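Local atomic coordinates of O-methyltransferase, putative (Bacillus cereus, PDB entry 3DUW), a protein that probably transfers the methyl group of S-adenosyl-L-methionine to hydroxyl oxygens of small acceptor molecules. Residues Ser72-Trp75 / Leu76-Leu80. Numbering follows the deposited sequence.
Sequences STIW and LARGL. With SAH (S-adenosyl-L-homocysteine), chain C.
Arg78 lies alongside Ile74, four residues on, in the region of helix 71-77, the short helix of the beta-alpha-beta unit between strands 61-65 and 85-90 in this Rossmann-like methyltransferase fold. Traced outward, the arginine first passes a carbonyl and then a methyl. Its CB is 3.4 Å from Ile74 O, and CG comes closer to the same oxygen, because chi1 of -74° sets CG beside the backbone N, which itself donates to Ile74 O. CD is in reach of both that oxygen and Ile74 CG2. Further out, NE is 3.6 Å from Ile74 CG2, and the methyl sits over one face of the guanidinium, offset toward its rim. The chain is extended from CG to NE, and the outermost group carries NH1 to a salt bridge with Asp22, while Leu25 and Gln51 touch the side chain.

Three successive i to i+4 bonds define the backbone here: Leu76 N to Ser72 O, Ala77 N to Thr73 O at 2.8 Å, and Arg78 N to Ile74 O. Gly79 N bonds to Leu76 O, three residues back, and Leu80 N to Ala77 O, the latter within the type I turn from Ala77 to Leu80. Leu76 lays its CG 3.4 Å from Ser72 O, its side chain resting on Val54 of helix 44-57.

The opposite end of the stretch meets S-adenosyl-L-homocysteine. Glu64 takes part through both carboxylate oxygens, OE1 bonding Thr73 OG1 and OE2 bonding Ser72 OG, consistent with a second-shell residue that positions the serine. The ligand's amino N donates to Ser72 OG over 3.0 Å.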
ATOM      1  N   SER A  72      13.923   8.147   3.782  1.00  6.62           N
ATOM      2  CA  SER A  72      12.468   8.100   3.653  1.00  6.76           C
ATOM      3  C   SER A  72      11.911   9.516   3.553  1.00  6.79           C
ATOM      4  O   SER A  72      10.944   9.763   2.837  1.00  7.35           O
ATOM      5  CB  SER A  72      11.834   7.417   4.864  1.00  6.67           C
ATOM      6  OG  SER A  72      12.225   8.063   6.064  1.00  7.62           O
ATOM      7  N   THR A  73      12.530  10.437   4.287  1.00  7.20           N
ATOM      8  CA  THR A  73      12.098  11.827   4.311  1.00  7.04           C
ATOM      9  C   THR A  73      12.088  12.430   2.913  1.00  6.97           C
ATOM     10  O   THR A  73      11.167  13.161   2.549  1.00  7.54           O
ATOM     11  CB  THR A  73      13.032  12.661   5.194  1.00  7.64           C
ATOM     12  OG1 THR A  73      13.456  11.874   6.314  1.00  7.36           O
ATOM     13  CG2 THR A  73      12.317  13.902   5.697  1.00  8.03           C
ATOM     14  N   ILE A  74      13.125  12.135   2.137  1.00  7.71           N
ATOM     15  CA  ILE A  74      13.221  12.645   0.775  1.00  8.59           C
ATOM     16  C   ILE A  74      12.105  12.065  -0.102  1.00  7.88           C
ATOM     17  O   ILE A  74      11.479  12.785  -0.882  1.00  8.32           O
ATOM     18  CB  ILE A  74      14.613  12.330   0.187  1.00  7.72           C
ATOM     19  CG1 ILE A  74      15.658  13.201   0.894  1.00  9.99           C
ATOM     20  CG2 ILE A  74      14.626  12.575  -1.315  1.00  9.95           C
ATOM     21  CD1 ILE A  74      17.092  12.780   0.652  1.00 11.45           C
ATOM     22  N   TRP A  75      11.843  10.766   0.032  1.00  8.60           N
ATOM     23  CA  TRP A  75      10.771  10.149  -0.741  1.00  8.23           C
ATOM     24  C   TRP A  75       9.439  10.812  -0.395  1.00  8.80           C
ATOM     25  O   TRP A  75       8.637  11.112  -1.280  1.00  8.84           O
ATOM     26  CB  TRP A  75      10.667   8.651  -0.448  1.00  8.17           C
ATOM     27  CG  TRP A  75      11.677   7.793  -1.155  1.00  7.77           C
ATOM     28  CD1 TRP A  75      12.771   7.191  -0.604  1.00  8.29           C
ATOM     29  CD2 TRP A  75      11.652   7.394  -2.533  1.00  8.33           C
ATOM     30  NE1 TRP A  75      13.424   6.435  -1.551  1.00  9.89           N
ATOM     31  CE2 TRP A  75      12.759   6.543  -2.743  1.00  8.63           C
ATOM     32  CE3 TRP A  75      10.799   7.671  -3.610  1.00  8.32           C
ATOM     33  CZ2 TRP A  75      13.037   5.965  -3.988  1.00 10.27           C
ATOM     34  CZ3 TRP A  75      11.075   7.094  -4.850  1.00  9.37           C
ATOM     35  CH2 TRP A  75      12.186   6.252  -5.023  1.00  9.96           C
ATOM     36  N   LEU A  76       9.204  11.031   0.894  1.00  8.62           N
ATOM     37  CA  LEU A  76       7.967  11.660   1.348  1.00  9.15           C
ATOM     38  C   LEU A  76       7.846  13.093   0.840  1.00  8.74           C
ATOM     39  O   LEU A  76       6.807  13.490   0.308  1.00 10.12           O
ATOM     40  CB  LEU A  76       7.903  11.655   2.879  1.00  8.75           C
ATOM     41  CG  LEU A  76       7.708  10.292   3.552  1.00  8.70           C
ATOM     42  CD1 LEU A  76       7.989  10.402   5.038  1.00 10.29           C
ATOM     43  CD2 LEU A  76       6.286   9.807   3.315  1.00  9.64           C
ATOM     44  N   ALA A  77       8.914  13.865   0.997  1.00  8.91           N
ATOM     45  CA  ALA A  77       8.908  15.257   0.564  1.00  9.73           C
ATOM     46  C   ALA A  77       8.678  15.385  -0.938  1.00 11.36           C
ATOM     47  O   ALA A  77       8.021  16.320  -1.395  1.00 12.52           O
ATOM     48  CB  ALA A  77      10.215  15.926   0.951  1.00 10.72           C
ATOM     49  N   ARG A  78       9.211  14.446  -1.708  1.00 11.08           N
ATOM     50  CA  ARG A  78       9.042  14.497  -3.151  1.00 12.25           C
ATOM     51  C   ARG A  78       7.612  14.208  -3.588  1.00 12.76           C
ATOM     52  O   ARG A  78       7.269  14.384  -4.758  1.00 14.54           O
ATOM     53  CB  ARG A  78      10.020  13.538  -3.823  1.00 11.91           C
ATOM     54  CG  ARG A  78      11.446  14.047  -3.809  1.00 14.08           C
ATOM     55  CD  ARG A  78      12.403  13.049  -4.417  1.00 13.66           C
ATOM     56  NE  ARG A  78      13.716  13.641  -4.632  1.00 13.31           N
ATOM     57  CZ  ARG A  78      14.759  12.981  -5.122  1.00 14.54           C
ATOM     58  NH1 ARG A  78      14.642  11.703  -5.444  1.00 15.33           N
ATOM     59  NH2 ARG A  78      15.918  13.603  -5.296  1.00 15.64           N
ATOM     60  N   GLY A  79       6.778  13.776  -2.647  1.00 12.50           N
ATOM     61  CA  GLY A  79       5.389  13.501  -2.968  1.00 13.24           C
ATOM     62  C   GLY A  79       4.516  14.734  -2.792  1.00 12.99           C
ATOM     63  O   GLY A  79       3.346  14.736  -3.183  1.00 12.91           O
ATOM     64  N   LEU A  80       5.084  15.783  -2.199  1.00 14.64           N
ATOM     65  CA  LEU A  80       4.370  17.041  -1.966  1.00 15.24           C
ATOM     66  C   LEU A  80       4.341  17.905  -3.229  1.00 16.26           C
ATOM     67  O   LEU A  80       5.107  17.669  -4.165  1.00 17.38           O
ATOM     68  CB  LEU A  80       5.047  17.828  -0.841  1.00 15.39           C
ATOM     69  CG  LEU A  80       5.185  17.146   0.522  1.00 15.47           C
ATOM     70  CD1 LEU A  80       6.097  17.978   1.407  1.00 17.32           C
ATOM     71  CD2 LEU A  80       3.818  16.973   1.166  1.00 16.77           C
TER
HETATM   72  N   SAH C 224      12.529   6.117   8.381  1.00 11.93           N
HETATM   73  CA  SAH C 224      13.998   6.344   8.119  1.00 10.12           C
HETATM   74  CB  SAH C 224      14.830   5.523   9.046  1.00  9.75           C
HETATM   75  CG  SAH C 224      14.685   5.767  10.530  1.00  8.77           C
HETATM   76  SD  SAH C 224      15.572   4.432  11.444  1.00  8.66           S
HETATM   77  C   SAH C 224      14.299   5.879   6.655  1.00  9.76           C
HETATM   78  O   SAH C 224      13.389   5.362   6.000  1.00  9.82           O
HETATM   79  OXT SAH C 224      15.490   6.074   6.222  1.00 12.97           O
HETATM   80  C5' SAH C 224      14.967   4.740  13.054  1.00  9.29           C
HETATM   81  C4' SAH C 224      15.459   6.163  13.608  1.00  8.72           C
HETATM   82  O4' SAH C 224      14.838   6.192  14.891  1.00  9.36           O
HETATM   83  C3' SAH C 224      16.942   6.298  13.918  1.00  8.29           C
HETATM   84  O3' SAH C 224      17.547   7.369  13.189  1.00  8.39           O
HETATM   85  C2' SAH C 224      16.950   6.499  15.486  1.00  9.79           C
HETATM   86  O2' SAH C 224      18.044   7.281  15.941  1.00  8.87           O
HETATM   87  C1' SAH C 224      15.590   7.122  15.727  1.00  8.67           C
HETATM   88  N9  SAH C 224      15.107   7.077  16.978  1.00  9.34           N
HETATM   89  C8  SAH C 224      15.161   6.117  17.974  1.00 10.28           C
HETATM   90  N7  SAH C 224      14.563   6.434  19.079  1.00  9.37           N
HETATM   91  C5  SAH C 224      14.042   7.729  18.835  1.00 10.11           C
HETATM   92  C6  SAH C 224      13.276   8.616  19.676  1.00  9.79           C
HETATM   93  N6  SAH C 224      12.906   8.324  20.930  1.00 12.54           N
HETATM   94  N1  SAH C 224      12.936   9.813  19.097  1.00 11.81           N
HETATM   95  C2  SAH C 224      13.290  10.155  17.823  1.00 10.36           C
HETATM   96  N3  SAH C 224      14.023   9.335  16.990  1.00 11.06           N
HETATM   97  C4  SAH C 224      14.363   8.142  17.561  1.00  8.92           C